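ABC transporter periplasmic-binding protein YtfQ (Mycobacterium smegmatis, PDB 6HBM) probably serves as the periplasmic sugar-binding component of an ABC transporter, holding a furanose such as L-arabinofuranose between its two lobes. Local coordinates at residues A[185-190]-A[211-216]. Sequence-based numbering, arbitrary orientation.
With AHR (alpha-L-arabinofuranose), chain J.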
loop_
_atom_site.group_PDB
_atom_site.type_symbol
_atom_site.label_atom_id
_atom_site.label_comp_id
_atom_site.label_asym_id
_atom_site.label_seq_id
_atom_site.Cartn_x
_atom_site.Cartn_y
_atom_site.Cartn_z
ATOM N N GLY A 185 0.551 -11.210 7.843
ATOM C CA GLY A 185 -0.616 -11.762 7.166
ATOM C C GLY A 185 -0.556 -11.599 5.657
ATOM O O GLY A 185 -1.587 -11.707 5.000
ATOM N N ASP A 186 0.632 -11.305 5.093
ATOM C CA ASP A 186 0.896 -11.198 3.657
ATOM C C ASP A 186 -0.061 -10.267 2.804
ATOM O O ASP A 186 -0.069 -10.392 1.567
ATOM C CB ASP A 186 0.923 -12.619 3.051
ATOM C CG ASP A 186 2.096 -12.854 2.117
ATOM O OD1 ASP A 186 2.062 -12.336 0.966
ATOM O OD2 ASP A 186 3.053 -13.545 2.534
ATOM N N PHE A 187 -0.765 -9.293 3.440
ATOM C CA PHE A 187 -1.707 -8.377 2.768
ATOM C C PHE A 187 -2.849 -9.116 2.065
ATOM O O PHE A 187 -3.217 -8.743 0.960
ATOM C CB PHE A 187 -1.013 -7.420 1.771
ATOM C CG PHE A 187 -0.103 -6.334 2.292
ATOM C CD1 PHE A 187 -0.437 -5.612 3.428
ATOM C CD2 PHE A 187 0.976 -5.899 1.537
ATOM C CE1 PHE A 187 0.346 -4.548 3.849
ATOM C CE2 PHE A 187 1.765 -4.841 1.964
ATOM C CZ PHE A 187 1.443 -4.169 3.115
ATOM N N THR A 188 -3.419 -10.148 2.692
ATOM C CA THR A 188 -4.521 -10.897 2.091
ATOM C C THR A 188 -5.642 -11.037 3.082
ATOM O O THR A 188 -5.453 -10.816 4.270
ATOM C CB THR A 188 -4.056 -12.274 1.612
ATOM O OG1 THR A 188 -3.408 -12.951 2.679
ATOM C CG2 THR A 188 -3.135 -12.192 0.425
ATOM N N ARG A 189 -6.812 -11.423 2.595
ATOM C CA ARG A 189 -7.974 -11.637 3.450
ATOM C C ARG A 189 -7.758 -12.985 4.149
ATOM O O ARG A 189 -8.056 -13.106 5.339
ATOM C CB ARG A 189 -9.286 -11.624 2.625
ATOM C CG ARG A 189 -10.168 -10.371 2.763
ATOM C CD ARG A 189 -11.559 -10.659 2.196
ATOM N NE ARG A 189 -12.347 -9.469 1.856
ATOM C CZ ARG A 189 -12.168 -8.701 0.779
ATOM N NH1 ARG A 189 -11.175 -8.953 -0.074
ATOM N NH2 ARG A 189 -12.962 -7.660 0.560
ATOM N N SER A 190 -7.220 -13.990 3.413
ATOM C CA SER A 190 -6.933 -15.318 3.968
ATOM C C SER A 190 -6.047 -15.204 5.205
ATOM O O SER A 190 -6.443 -15.624 6.298
ATOM C CB SER A 190 -6.251 -16.209 2.928
ATOM O OG SER A 190 -5.631 -17.349 3.513
ATOM N N ALA A 211 -4.749 -2.994 11.049
ATOM C CA ALA A 211 -4.487 -3.765 9.840
ATOM C C ALA A 211 -3.745 -2.907 8.847
ATOM O O ALA A 211 -4.265 -1.873 8.432
ATOM C CB ALA A 211 -5.792 -4.266 9.245
ATOM N N GLN A 212 -2.530 -3.334 8.442
ATOM C CA GLN A 212 -1.697 -2.566 7.493
ATOM C C GLN A 212 -2.278 -2.489 6.048
ATOM O O GLN A 212 -1.709 -1.810 5.192
ATOM C CB GLN A 212 -0.240 -3.066 7.489
ATOM C CG GLN A 212 0.529 -2.633 8.728
ATOM C CD GLN A 212 1.884 -3.277 8.789
ATOM O OE1 GLN A 212 2.369 -3.853 7.812
ATOM N NE2 GLN A 212 2.524 -3.227 9.948
ATOM N N ASN A 213 -3.424 -3.113 5.788
ATOM C CA ASN A 213 -4.109 -2.978 4.515
ATOM C C ASN A 213 -5.497 -3.466 4.792
ATOM O O ASN A 213 -5.651 -4.545 5.367
ATOM C CB ASN A 213 -3.352 -3.699 3.381
ATOM C CG ASN A 213 -3.763 -5.091 2.958
ATOM O OD1 ASN A 213 -3.984 -6.008 3.756
ATOM N ND2 ASN A 213 -3.809 -5.306 1.668
ATOM N N ASP A 214 -6.505 -2.633 4.558
ATOM C CA ASP A 214 -7.869 -3.006 4.939
ATOM C C ASP A 214 -8.239 -4.458 4.597
ATOM O O ASP A 214 -8.966 -5.056 5.367
ATOM C CB ASP A 214 -8.902 -2.014 4.393
ATOM C CG ASP A 214 -8.862 -1.787 2.903
ATOM O OD1 ASP A 214 -8.136 -2.535 2.203
ATOM O OD2 ASP A 214 -9.551 -0.857 2.431
ATOM N N ASP A 215 -7.694 -5.034 3.501
ATOM C CA ASP A 215 -7.924 -6.439 3.106
ATOM C C ASP A 215 -7.685 -7.428 4.252
ATOM O O ASP A 215 -8.533 -8.303 4.481
ATOM C CB ASP A 215 -7.072 -6.846 1.878
ATOM C CG ASP A 215 -7.843 -6.891 0.573
ATOM O OD1 ASP A 215 -8.140 -5.795 0.020
ATOM O OD2 ASP A 215 -8.117 -8.025 0.081
ATOM N N MET A 216 -6.558 -7.290 4.977
ATOM C CA MET A 216 -6.308 -8.140 6.155
ATOM C C MET A 216 -7.348 -7.829 7.253
ATOM O O MET A 216 -7.859 -8.762 7.871
ATOM C CB MET A 216 -4.886 -7.961 6.704
ATOM C CG MET A 216 -3.815 -8.636 5.848
ATOM S SD MET A 216 -2.064 -8.248 6.226
ATOM C CE MET A 216 -2.170 -6.505 6.784
HETATM O O5 AHR J . 2.384 -1.423 -1.931
HETATM C C5 AHR J . 1.165 -0.916 -1.419
HETATM C C4 AHR J . 0.452 -2.042 -0.735
HETATM O O4 AHR J . 0.392 -3.188 -1.628
HETATM C C3 AHR J . -0.997 -1.787 -0.354
HETATM O O3 AHR J . -1.188 -1.028 0.830
HETATM C C2 AHR J . -1.493 -3.217 -0.212
HETATM O O2 AHR J . -2.905 -3.288 -0.055
HETATM C C1 AHR J . -0.889 -3.834 -1.480
HETATM O O1 AHR J . -0.763 -5.278 -1.441
#
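Phe187 and Asn213 cross at a slant beside the sugar, ring and amide planes turned 44° apart, with Phe187 CD1 3.4 Å from Asn213 CG. One face of the ring lies against the arabinofuranose, whose C2 sits 4.0 Å above the ring plane. Asn213 ND2 gives AHR O2 a nearly straight hydrogen bond of 2.8 Å. Its OD1, as N-cap of helix 214-226, accepts from Met216 N at 3.1 Å, with the donor well above the amide plane; the cap should thus help fix which way the amide is flipped. At the ring's edge, the bent end of Met216 (chi3 -33°) brings CE into apolar contact, 3.9 Å from Phe187 CD1, while SD makes an oblique Met-aromatic contact, 5.4 Å from the Phe187 ring centroid. Both segments are loops running from a parallel strand into a helix, in the alpha/beta lobe of a periplasmic binding protein, where such strand ends line the ligand cleft. Against this buried, close packing of Phe187, Asn213 and Met216, the looser side lies at partly exposed Arg189: its NH1 forms a salt bridge of 3.2 Å to OD2 of buried Asp215, planes 75° apart, while Asp215 OD1 accepts from Gly30 N.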